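Local coordinates for NAD dependent epimerase/dehydratase family (uncultured archaeon MedDCM-OCT-S05-C57, PDB 5Y1F), which binds NAD+ and probably oxidises the side-chain hydroxyl of L-threonine, as expected of an L-threonine dehydrogenase, at residues Gln30-Tyr43 and Met229-Asp241. Sequence-based numbering, arbitrary orientation.
Sequences QIGTELVLALQEKY and MDDAIRATLELMD. With NAD (nicotinamide-adenine-dinucleotide), chain B.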
loop_
_atom_site.group_PDB
_atom_site.type_symbol
_atom_site.label_atom_id
_atom_site.label_comp_id
_atom_site.label_asym_id
_atom_site.label_seq_id
_atom_site.Cartn_x
_atom_site.Cartn_y
_atom_site.Cartn_z
ATOM N N GLN A 30 -5.667 2.727 -4.830
ATOM C CA GLN A 30 -6.356 1.781 -3.974
ATOM C C GLN A 30 -6.344 2.207 -2.530
ATOM O O GLN A 30 -7.367 2.207 -1.835
ATOM C CB GLN A 30 -5.763 0.381 -4.151
ATOM C CG GLN A 30 -6.671 -0.704 -3.539
ATOM C CD GLN A 30 -5.993 -2.041 -3.300
ATOM O OE1 GLN A 30 -4.822 -2.226 -3.621
ATOM N NE2 GLN A 30 -6.695 -2.967 -2.758
ATOM N N ILE A 31 -5.175 2.567 -2.050
ATOM C CA ILE A 31 -5.060 3.013 -0.649
ATOM C C ILE A 31 -5.641 4.400 -0.484
ATOM O O ILE A 31 -6.389 4.693 0.448
ATOM C CB ILE A 31 -3.612 2.945 -0.149
ATOM C CG1 ILE A 31 -3.083 1.523 -0.218
ATOM C CG2 ILE A 31 -3.496 3.524 1.246
ATOM C CD1 ILE A 31 -1.638 1.369 0.259
ATOM N N GLY A 32 -5.251 5.320 -1.348
ATOM C CA GLY A 32 -5.584 6.727 -1.233
ATOM C C GLY A 32 -7.069 6.967 -1.217
ATOM O O GLY A 32 -7.543 7.828 -0.461
ATOM N N THR A 33 -7.834 6.199 -1.987
ATOM C CA THR A 33 -9.297 6.291 -1.995
ATOM C C THR A 33 -9.856 6.210 -0.579
ATOM O O THR A 33 -10.793 6.945 -0.204
ATOM C CB THR A 33 -9.886 5.187 -2.927
ATOM O OG1 THR A 33 -9.553 5.512 -4.296
ATOM C CG2 THR A 33 -11.427 5.084 -2.784
ATOM N N GLU A 34 -9.279 5.349 0.230
ATOM C CA GLU A 34 -9.744 5.129 1.583
ATOM C C GLU A 34 -8.992 5.950 2.605
ATOM O O GLU A 34 -9.586 6.370 3.619
ATOM C CB GLU A 34 -9.720 3.651 1.900
ATOM C CG GLU A 34 -10.565 2.912 0.822
ATOM C CD GLU A 34 -11.127 1.598 1.235
ATOM O OE1 GLU A 34 -11.087 0.668 0.428
ATOM O OE2 GLU A 34 -11.704 1.524 2.336
ATOM N N LEU A 35 -7.703 6.208 2.382
ATOM C CA LEU A 35 -6.945 6.993 3.316
ATOM C C LEU A 35 -7.384 8.447 3.375
ATOM O O LEU A 35 -7.474 9.020 4.467
ATOM C CB LEU A 35 -5.464 6.985 2.971
ATOM C CG LEU A 35 -4.560 7.694 3.973
ATOM C CD1 LEU A 35 -4.547 7.040 5.316
ATOM C CD2 LEU A 35 -3.145 7.771 3.415
ATOM N N VAL A 36 -7.739 9.033 2.233
ATOM C CA VAL A 36 -8.263 10.398 2.232
ATOM C C VAL A 36 -9.487 10.509 3.141
ATOM O O VAL A 36 -9.558 11.429 3.981
ATOM C CB VAL A 36 -8.563 10.881 0.819
ATOM C CG1 VAL A 36 -9.339 12.171 0.848
ATOM C CG2 VAL A 36 -7.274 11.048 0.045
ATOM N N LEU A 37 -10.421 9.571 3.024
ATOM C CA LEU A 37 -11.586 9.573 3.890
ATOM C C LEU A 37 -11.216 9.448 5.337
ATOM O O LEU A 37 -11.756 10.207 6.187
ATOM C CB LEU A 37 -12.539 8.436 3.504
ATOM C CG LEU A 37 -13.800 8.291 4.380
ATOM C CD1 LEU A 37 -14.611 9.580 4.399
ATOM C CD2 LEU A 37 -14.639 7.093 3.946
ATOM N N ALA A 38 -10.344 8.522 5.692
ATOM C CA ALA A 38 -9.985 8.335 7.067
ATOM C C ALA A 38 -9.327 9.598 7.628
ATOM O O ALA A 38 -9.564 9.957 8.790
ATOM C CB ALA A 38 -9.071 7.138 7.217
ATOM N N LEU A 39 -8.499 10.261 6.833
ATOM C CA LEU A 39 -7.805 11.474 7.311
ATOM C C LEU A 39 -8.801 12.626 7.428
ATOM O O LEU A 39 -8.710 13.418 8.376
ATOM C CB LEU A 39 -6.670 11.831 6.371
ATOM C CG LEU A 39 -5.483 10.916 6.372
ATOM C CD1 LEU A 39 -4.575 11.197 5.181
ATOM C CD2 LEU A 39 -4.733 11.067 7.688
ATOM N N GLN A 40 -9.741 12.710 6.518
ATOM C CA GLN A 40 -10.794 13.754 6.630
ATOM C C GLN A 40 -11.567 13.555 7.928
ATOM O O GLN A 40 -11.856 14.542 8.637
ATOM C CB GLN A 40 -11.765 13.712 5.462
ATOM C CG GLN A 40 -11.160 14.184 4.162
ATOM C CD GLN A 40 -12.113 13.988 2.995
ATOM O OE1 GLN A 40 -12.227 14.889 2.146
ATOM N NE2 GLN A 40 -12.710 12.847 2.894
ATOM N N GLU A 41 -11.908 12.314 8.266
ATOM C CA GLU A 41 -12.681 12.072 9.487
ATOM C C GLU A 41 -11.843 12.330 10.732
ATOM O O GLU A 41 -12.357 12.825 11.741
ATOM C CB GLU A 41 -13.184 10.638 9.477
ATOM C CG GLU A 41 -14.237 10.359 8.428
ATOM C CD GLU A 41 -14.692 8.914 8.506
ATOM O OE1 GLU A 41 -14.513 8.153 7.531
ATOM O OE2 GLU A 41 -15.140 8.528 9.598
ATOM N N LYS A 42 -10.548 12.019 10.689
ATOM C CA LYS A 42 -9.672 12.179 11.839
ATOM C C LYS A 42 -9.374 13.644 12.123
ATOM O O LYS A 42 -9.389 14.082 13.290
ATOM C CB LYS A 42 -8.383 11.402 11.641
ATOM C CG LYS A 42 -7.465 11.455 12.837
ATOM C CD LYS A 42 -6.298 10.511 12.685
ATOM C CE LYS A 42 -5.483 10.597 13.954
ATOM N NZ LYS A 42 -4.557 9.446 14.023
ATOM N N TYR A 43 -9.059 14.398 11.079
ATOM C CA TYR A 43 -8.494 15.749 11.219
ATOM C C TYR A 43 -9.436 16.849 10.840
ATOM O O TYR A 43 -9.154 18.010 11.171
ATOM C CB TYR A 43 -7.231 15.863 10.399
ATOM C CG TYR A 43 -6.150 15.021 10.923
ATOM C CD1 TYR A 43 -5.731 13.884 10.266
ATOM C CD2 TYR A 43 -5.505 15.355 12.115
ATOM C CE1 TYR A 43 -4.696 13.117 10.753
ATOM C CE2 TYR A 43 -4.472 14.571 12.617
ATOM C CZ TYR A 43 -4.058 13.470 11.903
ATOM O OH TYR A 43 -2.993 12.728 12.328
ATOM N N MET A 229 -8.115 -3.775 3.744
ATOM C CA MET A 229 -7.781 -2.359 3.744
ATOM C C MET A 229 -8.055 -1.665 5.056
ATOM O O MET A 229 -7.255 -0.806 5.432
ATOM C CB MET A 229 -8.467 -1.676 2.568
ATOM C CG MET A 229 -8.035 -0.259 2.312
ATOM S SD MET A 229 -6.288 -0.080 1.872
ATOM C CE MET A 229 -6.310 -0.697 0.209
ATOM N N ASP A 230 -9.160 -1.972 5.740
ATOM C CA ASP A 230 -9.419 -1.206 6.991
ATOM C C ASP A 230 -8.265 -1.373 7.968
ATOM O O ASP A 230 -7.885 -0.434 8.669
ATOM C CB ASP A 230 -10.697 -1.676 7.695
ATOM C CG ASP A 230 -11.970 -1.357 6.962
ATOM O OD1 ASP A 230 -11.937 -1.057 5.777
ATOM O OD2 ASP A 230 -13.031 -1.453 7.612
ATOM N N ASP A 231 -7.701 -2.591 8.027
ATOM C CA ASP A 231 -6.529 -2.813 8.863
ATOM C C ASP A 231 -5.313 -2.000 8.394
ATOM O O ASP A 231 -4.580 -1.450 9.217
ATOM C CB ASP A 231 -6.200 -4.315 8.907
ATOM C CG ASP A 231 -6.973 -5.080 9.925
ATOM O OD1 ASP A 231 -7.090 -6.320 9.765
ATOM O OD2 ASP A 231 -7.431 -4.498 10.946
ATOM N N ALA A 232 -5.042 -1.998 7.072
ATOM C CA ALA A 232 -3.911 -1.276 6.593
ATOM C C ALA A 232 -4.009 0.231 6.865
ATOM O O ALA A 232 -3.014 0.876 7.182
ATOM C CB ALA A 232 -3.676 -1.560 5.128
ATOM N N ILE A 233 -5.199 0.777 6.692
ATOM C CA ILE A 233 -5.417 2.220 6.951
ATOM C C ILE A 233 -5.258 2.536 8.430
ATOM O O ILE A 233 -4.546 3.497 8.823
ATOM C CB ILE A 233 -6.797 2.633 6.457
ATOM C CG1 ILE A 233 -6.898 2.446 4.942
ATOM C CG2 ILE A 233 -7.136 4.075 6.920
ATOM C CD1 ILE A 233 -6.083 3.363 4.094
ATOM N N ARG A 234 -5.808 1.681 9.287
ATOM C CA ARG A 234 -5.663 1.891 10.717
ATOM C C ARG A 234 -4.203 1.794 11.114
ATOM O O ARG A 234 -3.722 2.596 11.928
ATOM C CB ARG A 234 -6.513 0.900 11.476
ATOM C CG ARG A 234 -6.485 1.140 12.973
ATOM C CD ARG A 234 -7.488 0.286 13.722
ATOM N NE ARG A 234 -7.430 -1.143 13.417
ATOM C CZ ARG A 234 -6.529 -1.989 13.871
ATOM N NH1 ARG A 234 -5.684 -1.635 14.851
ATOM N NH2 ARG A 234 -6.467 -3.192 13.352
ATOM N N ALA A 235 -3.464 0.828 10.579
ATOM C CA ALA A 235 -2.075 0.671 10.877
ATOM C C ALA A 235 -1.312 1.930 10.522
ATOM O O ALA A 235 -0.435 2.395 11.281
ATOM C CB ALA A 235 -1.481 -0.526 10.126
ATOM N N THR A 236 -1.633 2.498 9.377
ATOM C CA THR A 236 -0.958 3.679 8.868
ATOM C C THR A 236 -1.150 4.852 9.841
ATOM O O THR A 236 -0.199 5.558 10.204
ATOM C CB THR A 236 -1.499 4.013 7.479
ATOM O OG1 THR A 236 -1.223 2.889 6.594
ATOM C CG2 THR A 236 -0.842 5.240 6.910
ATOM N N LEU A 237 -2.402 5.064 10.258
ATOM C CA LEU A 237 -2.718 6.140 11.200
ATOM C C LEU A 237 -2.125 5.904 12.567
ATOM O O LEU A 237 -1.605 6.857 13.187
ATOM C CB LEU A 237 -4.229 6.321 11.308
ATOM C CG LEU A 237 -4.897 6.808 10.034
ATOM C CD1 LEU A 237 -6.382 7.034 10.299
ATOM C CD2 LEU A 237 -4.254 8.040 9.423
ATOM N N GLU A 238 -2.161 4.677 13.052
ATOM C CA GLU A 238 -1.575 4.382 14.348
ATOM C C GLU A 238 -0.069 4.600 14.335
ATOM O O GLU A 238 0.503 5.192 15.281
ATOM C CB GLU A 238 -1.876 2.952 14.785
ATOM C CG GLU A 238 -3.311 2.755 15.201
ATOM C CD GLU A 238 -3.626 1.333 15.586
ATOM O OE1 GLU A 238 -2.746 0.465 15.522
ATOM O OE2 GLU A 238 -4.821 1.066 15.842
ATOM N N LEU A 239 0.617 4.149 13.284
ATOM C CA LEU A 239 2.046 4.371 13.203
ATOM C C LEU A 239 2.351 5.870 13.180
ATOM O O LEU A 239 3.236 6.345 13.874
ATOM C CB LEU A 239 2.612 3.701 11.940
ATOM C CG LEU A 239 4.093 4.032 11.639
ATOM C CD1 LEU A 239 4.983 3.720 12.828
ATOM C CD2 LEU A 239 4.531 3.239 10.391
ATOM N N MET A 240 1.603 6.618 12.399
ATOM C CA MET A 240 1.835 8.059 12.332
ATOM C C MET A 240 1.586 8.782 13.628
ATOM O O MET A 240 2.213 9.826 13.869
ATOM C CB MET A 240 1.034 8.652 11.186
ATOM C CG MET A 240 1.604 8.292 9.811
ATOM S SD MET A 240 3.213 9.011 9.448
ATOM C CE MET A 240 2.757 10.650 8.930
ATOM N N ASP A 241 0.683 8.270 14.448
ATOM C CA ASP A 241 0.385 8.893 15.741
ATOM C C ASP A 241 1.291 8.482 16.838
ATOM O O ASP A 241 1.254 9.127 17.903
ATOM C CB ASP A 241 -1.006 8.502 16.204
ATOM C CG ASP A 241 -2.067 9.281 15.548
ATOM O OD1 ASP A 241 -1.763 10.323 14.941
ATOM O OD2 ASP A 241 -3.229 8.827 15.636
HETATM P PA NAD B . -2.169 2.567 -6.862
HETATM O O1A NAD B . -3.640 2.150 -6.682
HETATM O O2A NAD B . -1.496 2.216 -8.206
HETATM O O5B NAD B . -2.123 4.171 -6.609
HETATM C C5B NAD B . -0.972 4.904 -6.970
HETATM C C4B NAD B . -1.413 6.232 -7.509
HETATM O O4B NAD B . -0.179 6.845 -7.921
HETATM C C3B NAD B . -2.304 6.137 -8.737
HETATM O O3B NAD B . -3.511 6.811 -8.468
HETATM C C2B NAD B . -1.480 6.815 -9.842
HETATM O O2B NAD B . -2.221 7.652 -10.749
HETATM C C1B NAD B . -0.486 7.637 -9.046
HETATM N N9A NAD B . 0.725 7.908 -9.846
HETATM C C8A NAD B . 1.344 7.069 -10.700
HETATM N N7A NAD B . 2.348 7.686 -11.321
HETATM C C5A NAD B . 2.326 8.943 -10.877
HETATM C C6A NAD B . 3.122 10.144 -11.155
HETATM N N6A NAD B . 4.141 10.118 -12.048
HETATM N N1A NAD B . 2.841 11.251 -10.474
HETATM C C2A NAD B . 1.821 11.297 -9.635
HETATM N N3A NAD B . 1.061 10.249 -9.316
HETATM C C4A NAD B . 1.282 9.085 -9.909
HETATM O O3 NAD B . -1.229 2.016 -5.691
HETATM P PN NAD B . -1.681 1.615 -4.195
HETATM O O1N NAD B . -2.740 2.595 -3.673
HETATM O O2N NAD B . -2.050 0.145 -4.164
HETATM O O5D NAD B . -0.282 1.838 -3.412
HETATM C C5D NAD B . -0.019 3.056 -2.789
HETATM C C4D NAD B . 1.342 2.880 -2.102
HETATM O O4D NAD B . 1.304 1.707 -1.244
HETATM C C3D NAD B . 2.486 2.690 -3.073
HETATM O O3D NAD B . 3.701 3.203 -2.463
HETATM C C2D NAD B . 2.641 1.158 -3.112
HETATM O O2D NAD B . 3.988 0.781 -3.488
HETATM C C1D NAD B . 2.317 0.804 -1.649
HETATM N N1N NAD B . 1.867 -0.596 -1.505
HETATM C C2N NAD B . 0.627 -1.021 -1.893
HETATM C C3N NAD B . 0.253 -2.338 -1.748
HETATM C C7N NAD B . -1.131 -2.856 -2.123
HETATM O O7N NAD B . -1.353 -4.033 -2.015
HETATM N N7N NAD B . -2.062 -2.020 -2.507
HETATM C C4N NAD B . 1.149 -3.238 -1.196
HETATM C C5N NAD B . 2.420 -2.811 -0.848
HETATM C C6N NAD B . 2.750 -1.479 -1.010
HETATM O O HOH W 1 -10.425 0.767 4.589
HETATM O O HOH W 2 -13.400 -0.520 3.373
HETATM O O HOH W 3 -2.340 9.492 12.244
HETATM O O HOH W 4 -2.642 13.008 15.002
#
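Ile233 of helix 229-241 fits as a knob into the hole formed by Ile31, Glu34, Leu35 and Ala38 of helix 30-43: its CD1 lies 3.8 Å from Leu35 CB, and its CG2 branch presses on Ala38 CB at 3.6 Å. One turn on, Leu237 enters the next hole, between Leu35, Ala38, Leu39 and Lys42, with CD2 meeting Leu39 CD2. At the N-terminal ends, Met229 bends at chi2 and chi3, which brings CE to 3.7 Å from Gln30 O and against the Gln30 side-chain amide, while SD passes Ile31. Two waters lie within hydrogen-bonding distance of both Glu34 OE2 and Asp230 OD1 and probably ease the repulsion between these carboxylates, whose oxygens are 4.3 Å apart. Gln30 extends from CG, placed anti to its N (chi1 -166°); OE1 accepts a hydrogen bond from the nicotinamide N7N of NAD at 3.0 Å, and NE2 is held by Leu186 O and Ser188 OG. Replacing Gln30 with an alanine would probably leave N7N without this acceptor, Leu186 O and Ser188 OG without their NE2 partner, and Met229 CE without the side-chain half of its contact. The backbone amides of Gln30 and Ile31 grip the pyrophosphate, Gln30 N giving to O1A at 2.8 Å and Ile31 N to O1N in a nearly straight bond (175°). Further out, Tyr87 of strand 83-88 packs on Leu35, Leu39 and Leu237. The helices cross at -55°, joining the dinucleotide-binding helix of a Rossmann fold, which follows strand 21-25, to the helix after strand 223-228.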